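Local structure of putative exported protein (Bordetella pertussis Tohama I, 2PFY) at residues S43-R48 / G58-G63; G54-V59 / Q110-V115; Q105-Q110 / Q208-A213. The protein binds pyroglutamic acid as an extracytoplasmic solute receptor, probably delivering it to a tripartite ATP-independent periplasmic transporter. One frame throughout, in Å; residues are numbered along the deposited sequence.

Contact 1 of 3, residues S43-R48 / G58-G63; sequences STLLKR and GVVQIG. With PCA (pyroglutamic acid), chain E.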
ATOM      1  N   SER A  43     -12.376   4.632   2.897  1.00 17.24           N
ATOM      2  CA  SER A  43     -13.023   3.753   1.920  1.00 17.87           C
ATOM      3  C   SER A  43     -14.565   3.812   1.997  1.00 18.90           C
ATOM      4  O   SER A  43     -15.268   2.863   1.601  1.00 19.30           O
ATOM      5  CB  SER A  43     -12.534   2.296   2.091  1.00 18.25           C
ATOM      6  OG  SER A  43     -11.146   2.164   1.828  1.00 17.50           O
ATOM      7  N   THR A  44     -15.109   4.924   2.470  1.00 19.50           N
ATOM      8  CA  THR A  44     -16.573   5.024   2.569  1.00 21.29           C
ATOM      9  C   THR A  44     -17.244   5.230   1.210  1.00 20.97           C
ATOM     10  O   THR A  44     -18.430   4.945   1.067  1.00 20.08           O
ATOM     11  CB  THR A  44     -17.010   6.132   3.558  1.00 21.33           C
ATOM     12  OG1 THR A  44     -16.426   7.373   3.153  1.00 24.09           O
ATOM     13  CG2 THR A  44     -16.469   5.807   4.929  1.00 23.21           C
ATOM     14  N   LEU A  45     -16.499   5.752   0.235  1.00 20.37           N
ATOM     15  CA  LEU A  45     -17.032   6.015  -1.089  1.00 20.83           C
ATOM     16  C   LEU A  45     -16.769   4.805  -1.997  1.00 19.78           C
ATOM     17  O   LEU A  45     -17.670   4.258  -2.605  1.00 20.43           O
ATOM     18  CB  LEU A  45     -16.347   7.280  -1.655  1.00 21.82           C
ATOM     19  CG  LEU A  45     -16.891   8.090  -2.795  1.00 24.27           C
ATOM     20  CD1 LEU A  45     -18.419   8.171  -2.670  1.00 25.13           C
ATOM     21  CD2 LEU A  45     -16.232   9.498  -2.748  1.00 22.04           C
ATOM     22  N   LEU A  46     -15.522   4.408  -2.094  1.00 18.72           N
ATOM     23  CA  LEU A  46     -15.084   3.245  -2.859  1.00 19.03           C
ATOM     24  C   LEU A  46     -14.148   2.411  -1.996  1.00 18.65           C
ATOM     25  O   LEU A  46     -13.272   2.959  -1.358  1.00 18.93           O
ATOM     26  CB  LEU A  46     -14.273   3.694  -4.099  1.00 17.82           C
ATOM     27  CG  LEU A  46     -15.089   4.397  -5.202  1.00 16.68           C
ATOM     28  CD1 LEU A  46     -14.228   5.222  -6.116  1.00 15.81           C
ATOM     29  CD2 LEU A  46     -15.840   3.353  -6.016  1.00 17.57           C
ATOM     30  N   LYS A  47     -14.301   1.087  -2.040  1.00 19.41           N
ATOM     31  CA  LYS A  47     -13.392   0.166  -1.359  1.00 20.28           C
ATOM     32  C   LYS A  47     -12.178  -0.070  -2.253  1.00 20.26           C
ATOM     33  O   LYS A  47     -12.235   0.156  -3.472  1.00 20.14           O
ATOM     34  CB  LYS A  47     -14.123  -1.155  -1.089  1.00 21.63           C
ATOM     35  CG  LYS A  47     -15.307  -0.955  -0.116  1.00 22.08           C
ATOM     36  CD  LYS A  47     -16.063  -2.232   0.122  1.00 27.66           C
ATOM     37  CE  LYS A  47     -17.151  -1.994   1.228  1.00 29.75           C
ATOM     38  NZ  LYS A  47     -18.258  -1.136   0.732  1.00 34.99           N
ATOM     39  N   ARG A  48     -11.093  -0.541  -1.660  1.00 19.41           N
ATOM     40  CA  ARG A  48      -9.840  -0.747  -2.373  1.00 20.15           C
ATOM     41  C   ARG A  48      -9.982  -1.389  -3.767  1.00 20.46           C
ATOM     42  O   ARG A  48      -9.416  -0.867  -4.703  1.00 19.38           O
ATOM     43  CB  ARG A  48      -8.859  -1.554  -1.512  1.00 19.90           C
ATOM     44  CG  ARG A  48      -7.559  -1.937  -2.197  1.00 19.10           C
ATOM     45  CD  ARG A  48      -6.619  -2.681  -1.210  1.00 20.21           C
ATOM     46  NE  ARG A  48      -6.019  -1.778  -0.226  1.00 19.51           N
ATOM     47  CZ  ARG A  48      -5.528  -2.174   0.950  1.00 20.48           C
ATOM     48  NH1 ARG A  48      -5.576  -3.465   1.280  1.00 20.10           N
ATOM     49  NH2 ARG A  48      -4.989  -1.296   1.801  1.00 16.60           N
ATOM     50  N   GLY A  58     -15.531   7.823 -13.473  1.00 21.55           N
ATOM     51  CA  GLY A  58     -15.956   9.127 -12.989  1.00 20.72           C
ATOM     52  C   GLY A  58     -16.875   9.105 -11.768  1.00 20.84           C
ATOM     53  O   GLY A  58     -17.616  10.045 -11.521  1.00 20.12           O
ATOM     54  N   VAL A  59     -16.832   8.035 -10.986  1.00 20.15           N
ATOM     55  CA  VAL A  59     -17.498   8.065  -9.690  1.00 19.38           C
ATOM     56  C   VAL A  59     -16.787   9.153  -8.904  1.00 19.04           C
ATOM     57  O   VAL A  59     -17.412   9.955  -8.218  1.00 19.07           O
ATOM     58  CB  VAL A  59     -17.327   6.703  -8.994  1.00 19.54           C
ATOM     59  CG1 VAL A  59     -17.751   6.763  -7.563  1.00 21.27           C
ATOM     60  CG2 VAL A  59     -18.138   5.646  -9.773  1.00 20.53           C
ATOM     61  N   VAL A  60     -15.455   9.148  -9.019  1.00 18.29           N
ATOM     62  CA  VAL A  60     -14.626  10.192  -8.488  1.00 17.73           C
ATOM     63  C   VAL A  60     -13.698  10.620  -9.607  1.00 18.01           C
ATOM     64  O   VAL A  60     -13.453   9.859 -10.549  1.00 17.81           O
ATOM     65  CB  VAL A  60     -13.779   9.676  -7.252  1.00 17.98           C
ATOM     66  CG1 VAL A  60     -14.721   9.267  -6.107  1.00 18.15           C
ATOM     67  CG2 VAL A  60     -12.932   8.479  -7.623  1.00 16.34           C
ATOM     68  N   GLN A  61     -13.147  11.819  -9.472  1.00 17.48           N
ATOM     69  CA  GLN A  61     -12.143  12.305 -10.421  1.00 17.60           C
ATOM     70  C   GLN A  61     -10.746  11.888 -10.066  1.00 17.97           C
ATOM     71  O   GLN A  61      -9.846  11.888 -10.932  1.00 17.94           O
ATOM     72  CB  GLN A  61     -12.214  13.830 -10.534  1.00 17.35           C
ATOM     73  CG  GLN A  61     -13.505  14.337 -11.127  1.00 19.95           C
ATOM     74  CD  GLN A  61     -14.564  14.534 -10.058  1.00 26.56           C
ATOM     75  OE1 GLN A  61     -14.327  14.251  -8.907  1.00 24.96           O
ATOM     76  NE2 GLN A  61     -15.777  15.006 -10.456  1.00 32.10           N
ATOM     77  N   ILE A  62     -10.548  11.484  -8.797  1.00 17.27           N
ATOM     78  CA  ILE A  62      -9.222  11.186  -8.321  1.00 16.48           C
ATOM     79  C   ILE A  62      -9.351  10.279  -7.089  1.00 16.42           C
ATOM     80  O   ILE A  62     -10.371  10.333  -6.338  1.00 16.55           O
ATOM     81  CB  ILE A  62      -8.464  12.527  -8.023  1.00 16.76           C
ATOM     82  CG1 ILE A  62      -6.958  12.303  -7.792  1.00 16.35           C
ATOM     83  CG2 ILE A  62      -9.195  13.348  -6.873  1.00 16.19           C
ATOM     84  CD1 ILE A  62      -6.116  13.631  -7.718  1.00 17.27           C
ATOM     85  N   GLY A  63      -8.363   9.430  -6.866  1.00 17.29           N
ATOM     86  CA  GLY A  63      -8.468   8.563  -5.694  1.00 18.75           C
ATOM     87  C   GLY A  63      -7.134   7.998  -5.275  1.00 19.49           C
ATOM     88  O   GLY A  63      -6.207   7.901  -6.074  1.00 18.25           O
TER
HETATM   89  N   PCA E 302      -1.665  -1.370   5.489  1.00 22.63           N
HETATM   90  CA  PCA E 302      -2.557  -1.731   4.362  1.00 23.48           C
HETATM   91  CB  PCA E 302      -1.730  -2.221   3.200  1.00 22.44           C
HETATM   92  CG  PCA E 302      -0.307  -2.227   3.672  1.00 23.29           C
HETATM   93  CD  PCA E 302      -0.345  -1.670   5.056  1.00 20.74           C
HETATM   94  OE  PCA E 302       0.651  -1.443   5.735  1.00 22.48           O
HETATM   95  C   PCA E 302      -3.540  -2.802   4.793  1.00 24.18           C
HETATM   96  O   PCA E 302      -4.542  -3.115   4.138  1.00 24.73           O
HETATM   97  OXT PCA E 302      -3.330  -3.384   5.841  1.00 25.49           O
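V60 meets two neighbouring leucines at once: its CG1 packs on L45 and also approaches L46, while its CG2 meets L46 alone. L45 slides past V60 in the reverse direction, and its CD2 lies 3.7 Å from V60 CG1. The L45 side chain gets there because CG swings anti to the backbone N (chi1 -162°). L46 instead comes at V60 tip to tip, with L46 CD1 3.8 Å from V60 CG2. The same leucine methyl also meets V59, at 4.1 Å between L46 CD1 and V59 CG1. Leucine suits the loop because its branch point lies one carbon out and can reach across; valine suits the turn after helix 51-57 because its methyls stay close to the backbone. Farther along the loop, R48 turns to the ligand. Its chain leaves the backbone extended and bends at chi3 (-74°), bringing the guanidinium edge-on to the carboxylate of pyroglutamic acid. NH1 and NH2 of R48 both donate hydrogen bonds to O of pyroglutamic acid, at 3.1 and 3.0 Å, each N-H somewhat bent as two donors converge on one acceptor. E9 forms a salt bridge to R48 NE and the carbonyl of Y145 accepts a bond from NH1, which together hold the guanidinium in position, while R143, T165, T182, S183 and T186 also bond the ligand. The loop thus has two chemistries: an apolar end, in which no hydrogen bond crosses to residues 58-63, seats it beside the turn, and at the other end the charge of R48 is probably balanced by both E9 and the ligand carboxylate.

Contact 2 of 3, residues G54-V59 / Q110-V115; sequences GVQQGV and QGIVLV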
ATOM      1  N   GLY A  54     -13.709   3.041 -10.284  1.00 18.35           N
ATOM      2  CA  GLY A  54     -14.427   4.264  -9.928  1.00 18.34           C
ATOM      3  C   GLY A  54     -13.774   5.524 -10.499  1.00 19.24           C
ATOM      4  O   GLY A  54     -14.468   6.470 -10.946  1.00 19.06           O
ATOM      5  N   VAL A  55     -12.440   5.549 -10.506  1.00 18.37           N
ATOM      6  CA  VAL A  55     -11.734   6.684 -11.111  1.00 18.53           C
ATOM      7  C   VAL A  55     -11.953   6.675 -12.638  1.00 19.15           C
ATOM      8  O   VAL A  55     -12.265   7.718 -13.223  1.00 19.48           O
ATOM      9  CB  VAL A  55     -10.237   6.678 -10.764  1.00 18.39           C
ATOM     10  CG1 VAL A  55      -9.432   7.740 -11.607  1.00 18.98           C
ATOM     11  CG2 VAL A  55      -9.990   6.870  -9.191  1.00 16.68           C
ATOM     12  N   GLN A  56     -11.781   5.523 -13.279  1.00 20.47           N
ATOM     13  CA  GLN A  56     -12.016   5.399 -14.752  1.00 23.03           C
ATOM     14  C   GLN A  56     -13.418   5.828 -15.184  1.00 22.80           C
ATOM     15  O   GLN A  56     -13.591   6.525 -16.219  1.00 21.99           O
ATOM     16  CB  GLN A  56     -11.869   3.938 -15.178  1.00 24.37           C
ATOM     17  CG  GLN A  56     -10.515   3.535 -15.580  1.00 28.12           C
ATOM     18  CD  GLN A  56     -10.492   2.136 -16.197  1.00 34.88           C
ATOM     19  OE1 GLN A  56     -11.348   1.296 -15.915  1.00 37.91           O
ATOM     20  NE2 GLN A  56      -9.498   1.882 -17.030  1.00 35.23           N
ATOM     21  N   GLN A  57     -14.418   5.412 -14.388  1.00 22.39           N
ATOM     22  CA  GLN A  57     -15.827   5.697 -14.675  1.00 23.32           C
ATOM     23  C   GLN A  57     -16.354   7.052 -14.194  1.00 23.25           C
ATOM     24  O   GLN A  57     -17.516   7.384 -14.455  1.00 22.88           O
ATOM     25  CB  GLN A  57     -16.716   4.573 -14.136  1.00 23.34           C
ATOM     26  CG  GLN A  57     -16.453   3.202 -14.771  1.00 23.61           C
ATOM     27  CD  GLN A  57     -17.499   2.187 -14.327  1.00 25.18           C
ATOM     28  OE1 GLN A  57     -17.528   1.783 -13.177  1.00 26.06           O
ATOM     29  NE2 GLN A  57     -18.401   1.824 -15.226  1.00 27.14           N
ATOM     30  N   GLY A  58     -15.531   7.823 -13.473  1.00 21.55           N
ATOM     31  CA  GLY A  58     -15.956   9.127 -12.989  1.00 20.72           C
ATOM     32  C   GLY A  58     -16.875   9.105 -11.768  1.00 20.84           C
ATOM     33  O   GLY A  58     -17.616  10.045 -11.521  1.00 20.12           O
ATOM     34  N   VAL A  59     -16.832   8.035 -10.986  1.00 20.15           N
ATOM     35  CA  VAL A  59     -17.498   8.065  -9.690  1.00 19.38           C
ATOM     36  C   VAL A  59     -16.787   9.153  -8.904  1.00 19.04           C
ATOM     37  O   VAL A  59     -17.412   9.955  -8.218  1.00 19.07           O
ATOM     38  CB  VAL A  59     -17.327   6.703  -8.994  1.00 19.54           C
ATOM     39  CG1 VAL A  59     -17.751   6.763  -7.563  1.00 21.27           C
ATOM     40  CG2 VAL A  59     -18.138   5.646  -9.773  1.00 20.53           C
ATOM     41  N   GLN A 110      -5.059   3.293 -19.913  1.00 35.91           N
ATOM     42  CA  GLN A 110      -6.370   3.005 -19.350  1.00 34.73           C
ATOM     43  C   GLN A 110      -7.196   4.255 -19.062  1.00 33.07           C
ATOM     44  O   GLN A 110      -8.239   4.161 -18.402  1.00 32.59           O
ATOM     45  CB  GLN A 110      -6.230   2.192 -18.057  1.00 36.04           C
ATOM     46  CG  GLN A 110      -5.692   0.810 -18.252  1.00 40.58           C
ATOM     47  CD  GLN A 110      -6.379  -0.175 -17.357  1.00 46.72           C
ATOM     48  OE1 GLN A 110      -7.595  -0.410 -17.468  1.00 50.26           O
ATOM     49  NE2 GLN A 110      -5.614  -0.766 -16.453  1.00 49.50           N
ATOM     50  N   GLY A 111      -6.738   5.420 -19.516  1.00 31.13           N
ATOM     51  CA  GLY A 111      -7.462   6.662 -19.231  1.00 28.93           C
ATOM     52  C   GLY A 111      -7.256   7.152 -17.789  1.00 27.53           C
ATOM     53  O   GLY A 111      -8.125   7.831 -17.220  1.00 26.83           O
ATOM     54  N   ILE A 112      -6.099   6.813 -17.212  1.00 26.88           N
ATOM     55  CA  ILE A 112      -5.743   7.228 -15.838  1.00 26.14           C
ATOM     56  C   ILE A 112      -4.388   7.942 -15.749  1.00 25.24           C
ATOM     57  O   ILE A 112      -3.434   7.499 -16.360  1.00 25.02           O
ATOM     58  CB  ILE A 112      -5.703   5.999 -14.899  1.00 26.29           C
ATOM     59  CG1 ILE A 112      -7.086   5.355 -14.816  1.00 26.55           C
ATOM     60  CG2 ILE A 112      -5.156   6.390 -13.495  1.00 25.86           C
ATOM     61  CD1 ILE A 112      -7.061   3.941 -14.237  1.00 29.21           C
ATOM     62  N   VAL A 113      -4.303   9.006 -14.945  1.00 24.08           N
ATOM     63  CA  VAL A 113      -3.061   9.735 -14.712  1.00 24.34           C
ATOM     64  C   VAL A 113      -2.529   9.395 -13.309  1.00 24.65           C
ATOM     65  O   VAL A 113      -3.251   9.536 -12.323  1.00 23.66           O
ATOM     66  CB  VAL A 113      -3.293  11.293 -14.794  1.00 24.27           C
ATOM     67  CG1 VAL A 113      -2.042  12.062 -14.452  1.00 24.52           C
ATOM     68  CG2 VAL A 113      -3.818  11.687 -16.169  1.00 26.08           C
ATOM     69  N   LEU A 114      -1.274   8.957 -13.251  1.00 24.38           N
ATOM     70  CA  LEU A 114      -0.561   8.746 -12.001  1.00 25.49           C
ATOM     71  C   LEU A 114      -0.108  10.102 -11.497  1.00 24.46           C
ATOM     72  O   LEU A 114       0.693  10.769 -12.137  1.00 25.09           O
ATOM     73  CB  LEU A 114       0.615   7.773 -12.225  1.00 25.11           C
ATOM     74  CG  LEU A 114       1.746   7.423 -11.207  1.00 26.28           C
ATOM     75  CD1 LEU A 114       1.455   7.711  -9.742  1.00 25.08           C
ATOM     76  CD2 LEU A 114       2.177   5.961 -11.419  1.00 26.13           C
ATOM     77  N   VAL A 115      -0.673  10.537 -10.376  1.00 23.03           N
ATOM     78  CA  VAL A 115      -0.351  11.838  -9.825  1.00 21.77           C
ATOM     79  C   VAL A 115       0.857  11.713  -8.870  1.00 21.91           C
ATOM     80  O   VAL A 115       1.897  12.365  -9.082  1.00 22.16           O
ATOM     81  CB  VAL A 115      -1.573  12.473  -9.127  1.00 21.82           C
ATOM     82  CG1 VAL A 115      -1.192  13.795  -8.458  1.00 18.42           C
ATOM     83  CG2 VAL A 115      -2.758  12.638 -10.138  1.00 21.72           C
TER
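Q56, on the last turn of helix 51-57, points the nitrogen of its amide at the carbonyl oxygen of Q110. The two glutamine side chains cross obliquely, with their amide planes 82° apart. NE2 of Q56 donates a hydrogen bond to Q110 O, 2.9 Å away, approaching in the carbonyl plane, on a lone pair, although the oxygen is tilted somewhat from the Q56 amide plane. A second bond, from Q56 NE2 to Q110 OE1 at 3.0 Å, is weak, with an N-H...O angle of 127°; the stronger partner of this OE1 is K52 NZ. Glutamine fits because its chain, extended beyond CG, carries a donor across the gap while its methylenes remain apolar. I112 uses that second property: its side chain crosses that of Q56 at about a right angle, and I112 CD1 touches Q56 CG at 3.7 Å. G111 is the C-prime residue of the Schellman motif ending helix 89-108, and G58 plays the corresponding part after helix 51-57; without a side chain, each adopts its positive phi easily. The contact therefore joins two helix ends beside strand 112-119, an outermost strand of the five-stranded sheet, where I112 also packs on L107 and on I212 of antiparallel strand 208-214.

Contact 3 of 3, residues Q105-Q110 / Q208-A213; sequences QRLDKQ and QSFVIA
The ring of F210 receives L107 obliquely near its CE1 corner, while one of its faces is covered by I212, two residues along the same strand. I212 CG2 stands 3.6 Å above the ring plane, over the centre, in the geometry of a CH-pi contact. This is helix-on-sheet packing in the alpha/beta architecture of a type II periplasmic binding protein: helix 89-108 lies against strand 208-214. F210 and I212, alternate residues of an extended strand, both direct their side chains toward the helix, whereas V211 between them does not touch the helix segment and packs on I62 and E64 of strand 62-66 and Y116 of strand 112-119. A chi1 of 63° carries the F210 ring under I212 CG2 and brings its CE1 to L107. L107 and F210 approach from opposite directions, and L107 crosses I212 at about a right angle. No hydrogen bond links the two segments, and all three touching residues are buried, so shape and apolar surface do the work. A flat aromatic presents a broad surface, the methyl of the beta-branched isoleucine rests on it, and the slim leucine tip touches both at their junction. V65, V67 and F77 also touch the phenylalanine, and L107 continues onto L114. A single methyl carries the whole contact: L107 CD1 lies 3.7 Å from both F210 CE1 and I212 CG2.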
ATOM      1  N   GLN A 105       2.743   4.641 -17.570  1.00 31.45           N
ATOM      2  CA  GLN A 105       2.433   4.285 -18.933  1.00 33.25           C
ATOM      3  C   GLN A 105       1.288   3.303 -19.015  1.00 32.17           C
ATOM      4  O   GLN A 105       0.362   3.523 -19.797  1.00 31.93           O
ATOM      5  CB  GLN A 105       3.687   3.803 -19.673  1.00 33.85           C
ATOM      6  CG  GLN A 105       4.609   4.989 -20.040  1.00 40.83           C
ATOM      7  CD  GLN A 105       3.838   6.282 -20.456  1.00 48.83           C
ATOM      8  OE1 GLN A 105       3.039   6.285 -21.421  1.00 52.84           O
ATOM      9  NE2 GLN A 105       4.086   7.380 -19.724  1.00 50.52           N
ATOM     10  N   ARG A 106       1.302   2.274 -18.167  1.00 32.34           N
ATOM     11  CA  ARG A 106       0.192   1.300 -18.135  1.00 31.99           C
ATOM     12  C   ARG A 106      -1.125   1.967 -17.746  1.00 31.34           C
ATOM     13  O   ARG A 106      -2.185   1.596 -18.265  1.00 31.11           O
ATOM     14  CB  ARG A 106       0.478   0.094 -17.220  1.00 33.09           C
ATOM     15  CG  ARG A 106       1.662  -0.814 -17.657  1.00 35.27           C
ATOM     16  CD  ARG A 106       1.321  -1.757 -18.845  1.00 38.75           C
ATOM     17  NE  ARG A 106       2.502  -2.496 -19.321  1.00 42.15           N
ATOM     18  CZ  ARG A 106       2.808  -3.756 -19.008  1.00 45.25           C
ATOM     19  NH1 ARG A 106       2.040  -4.477 -18.201  1.00 48.77           N
ATOM     20  NH2 ARG A 106       3.910  -4.299 -19.489  1.00 46.17           N
ATOM     21  N   LEU A 107      -1.069   2.933 -16.832  1.00 29.60           N
ATOM     22  CA  LEU A 107      -2.282   3.653 -16.437  1.00 29.96           C
ATOM     23  C   LEU A 107      -2.800   4.606 -17.524  1.00 30.03           C
ATOM     24  O   LEU A 107      -4.005   4.721 -17.740  1.00 28.19           O
ATOM     25  CB  LEU A 107      -2.054   4.426 -15.135  1.00 29.64           C
ATOM     26  CG  LEU A 107      -1.909   3.584 -13.851  1.00 29.04           C
ATOM     27  CD1 LEU A 107      -1.435   4.519 -12.765  1.00 28.35           C
ATOM     28  CD2 LEU A 107      -3.199   2.848 -13.437  1.00 26.66           C
ATOM     29  N   ASP A 108      -1.882   5.292 -18.193  1.00 31.46           N
ATOM     30  CA  ASP A 108      -2.269   6.228 -19.257  1.00 33.89           C
ATOM     31  C   ASP A 108      -3.092   5.504 -20.350  1.00 34.89           C
ATOM     32  O   ASP A 108      -4.099   6.031 -20.826  1.00 35.08           O
ATOM     33  CB  ASP A 108      -1.019   6.912 -19.832  1.00 34.20           C
ATOM     34  CG  ASP A 108      -1.330   7.813 -21.011  1.00 35.57           C
ATOM     35  OD1 ASP A 108      -1.821   8.927 -20.788  1.00 33.50           O
ATOM     36  OD2 ASP A 108      -1.057   7.410 -22.154  1.00 38.33           O
ATOM     37  N   LYS A 109      -2.680   4.288 -20.710  1.00 35.69           N
ATOM     38  CA  LYS A 109      -3.399   3.472 -21.690  1.00 37.30           C
ATOM     39  C   LYS A 109      -4.816   3.139 -21.209  1.00 36.75           C
ATOM     40  O   LYS A 109      -5.681   2.783 -21.999  1.00 37.24           O
ATOM     41  CB  LYS A 109      -2.625   2.183 -21.999  1.00 37.72           C
ATOM     42  CG  LYS A 109      -1.407   2.385 -22.894  1.00 41.46           C
ATOM     43  CD  LYS A 109      -0.343   1.298 -22.653  1.00 46.48           C
ATOM     44  CE  LYS A 109       1.105   1.859 -22.801  1.00 50.67           C
ATOM     45  NZ  LYS A 109       2.125   1.240 -21.842  1.00 53.62           N
ATOM     46  N   GLN A 110      -5.059   3.293 -19.913  1.00 35.91           N
ATOM     47  CA  GLN A 110      -6.370   3.005 -19.350  1.00 34.73           C
ATOM     48  C   GLN A 110      -7.196   4.255 -19.062  1.00 33.07           C
ATOM     49  O   GLN A 110      -8.239   4.161 -18.402  1.00 32.59           O
ATOM     50  CB  GLN A 110      -6.230   2.192 -18.057  1.00 36.04           C
ATOM     51  CG  GLN A 110      -5.692   0.810 -18.252  1.00 40.58           C
ATOM     52  CD  GLN A 110      -6.379  -0.175 -17.357  1.00 46.72           C
ATOM     53  OE1 GLN A 110      -7.595  -0.410 -17.468  1.00 50.26           O
ATOM     54  NE2 GLN A 110      -5.614  -0.766 -16.453  1.00 49.50           N
ATOM     55  N   GLN A 208       3.490   0.193  -1.919  1.00 19.19           N
ATOM     56  CA  GLN A 208       3.229   1.595  -2.229  1.00 19.13           C
ATOM     57  C   GLN A 208       1.744   1.855  -2.307  1.00 19.17           C
ATOM     58  O   GLN A 208       0.950   0.973  -2.596  1.00 18.66           O
ATOM     59  CB  GLN A 208       3.832   1.978  -3.566  1.00 18.30           C
ATOM     60  CG  GLN A 208       5.330   1.723  -3.684  1.00 20.24           C
ATOM     61  CD  GLN A 208       6.160   2.480  -2.664  1.00 20.80           C
ATOM     62  OE1 GLN A 208       5.885   3.617  -2.335  1.00 21.70           O
ATOM     63  NE2 GLN A 208       7.207   1.852  -2.192  1.00 24.42           N
ATOM     64  N   SER A 209       1.391   3.106  -2.067  1.00 19.93           N
ATOM     65  CA  SER A 209       0.046   3.583  -2.302  1.00 19.65           C
ATOM     66  C   SER A 209       0.159   4.676  -3.373  1.00 19.59           C
ATOM     67  O   SER A 209       1.166   5.383  -3.430  1.00 19.91           O
ATOM     68  CB  SER A 209      -0.461   4.095  -0.962  1.00 20.71           C
ATOM     69  OG  SER A 209      -1.118   5.312  -1.089  1.00 26.56           O
ATOM     70  N   PHE A 210      -0.816   4.819  -4.253  1.00 19.22           N
ATOM     71  CA  PHE A 210      -0.761   5.975  -5.170  1.00 19.09           C
ATOM     72  C   PHE A 210      -2.060   6.728  -5.354  1.00 17.54           C
ATOM     73  O   PHE A 210      -3.135   6.242  -4.974  1.00 17.88           O
ATOM     74  CB  PHE A 210      -0.036   5.691  -6.548  1.00 19.15           C
ATOM     75  CG  PHE A 210      -0.690   4.637  -7.439  1.00 19.25           C
ATOM     76  CD1 PHE A 210       0.005   4.179  -8.568  1.00 19.72           C
ATOM     77  CD2 PHE A 210      -1.945   4.055  -7.142  1.00 19.71           C
ATOM     78  CE1 PHE A 210      -0.537   3.176  -9.434  1.00 19.15           C
ATOM     79  CE2 PHE A 210      -2.495   3.069  -7.988  1.00 20.53           C
ATOM     80  CZ  PHE A 210      -1.773   2.612  -9.144  1.00 20.12           C
ATOM     81  N   VAL A 211      -1.936   7.924  -5.922  1.00 16.76           N
ATOM     82  CA  VAL A 211      -3.052   8.802  -6.166  1.00 16.59           C
ATOM     83  C   VAL A 211      -3.161   8.908  -7.681  1.00 18.25           C
ATOM     84  O   VAL A 211      -2.201   9.265  -8.366  1.00 18.28           O
ATOM     85  CB  VAL A 211      -2.873  10.166  -5.496  1.00 16.40           C
ATOM     86  CG1 VAL A 211      -3.923  11.221  -6.021  1.00 14.02           C
ATOM     87  CG2 VAL A 211      -2.999  10.005  -3.966  1.00 16.72           C
ATOM     88  N   ILE A 212      -4.315   8.524  -8.198  1.00 18.02           N
ATOM     89  CA  ILE A 212      -4.491   8.371  -9.639  1.00 19.42           C
ATOM     90  C   ILE A 212      -5.721   9.215 -10.034  1.00 19.04           C
ATOM     91  O   ILE A 212      -6.698   9.255  -9.291  1.00 18.40           O
ATOM     92  CB  ILE A 212      -4.668   6.857 -10.063  1.00 19.28           C
ATOM     93  CG1 ILE A 212      -5.744   6.150  -9.215  1.00 21.43           C
ATOM     94  CG2 ILE A 212      -3.328   6.073  -9.971  1.00 20.04           C
ATOM     95  CD1 ILE A 212      -6.200   4.768  -9.721  1.00 19.36           C
ATOM     96  N   ALA A 213      -5.670   9.876 -11.197  1.00 18.64           N
ATOM     97  CA  ALA A 213      -6.762  10.749 -11.633  1.00 18.23           C
ATOM     98  C   ALA A 213      -7.405  10.296 -12.947  1.00 19.27           C
ATOM     99  O   ALA A 213      -6.768   9.632 -13.760  1.00 18.96           O
ATOM    100  CB  ALA A 213      -6.309  12.244 -11.706  1.00 19.12           C
TER

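All three contacts reach the same five-stranded sheet. Contact 3 is the core member, buried and apolar where its segments meet; contacts 1 and 2 are only partly buried and lie nearer the surface. Only contact 2 has hydrogen bonds across its segments; contact 1 has none across, but its R48 binds the ligand. Contacts 1 and 2 share G58 and V59 and meet where V55 CG2 touches V60 CG2 at 3.7 Å. Contacts 2 and 3 share Q110 and are tied by antiparallel strand pairing, with A213 N 2.7 Å from V113 O. Strand 208-214 also adjoins strand 62-66, beside contact 1, placing it between the strands of the other two contacts.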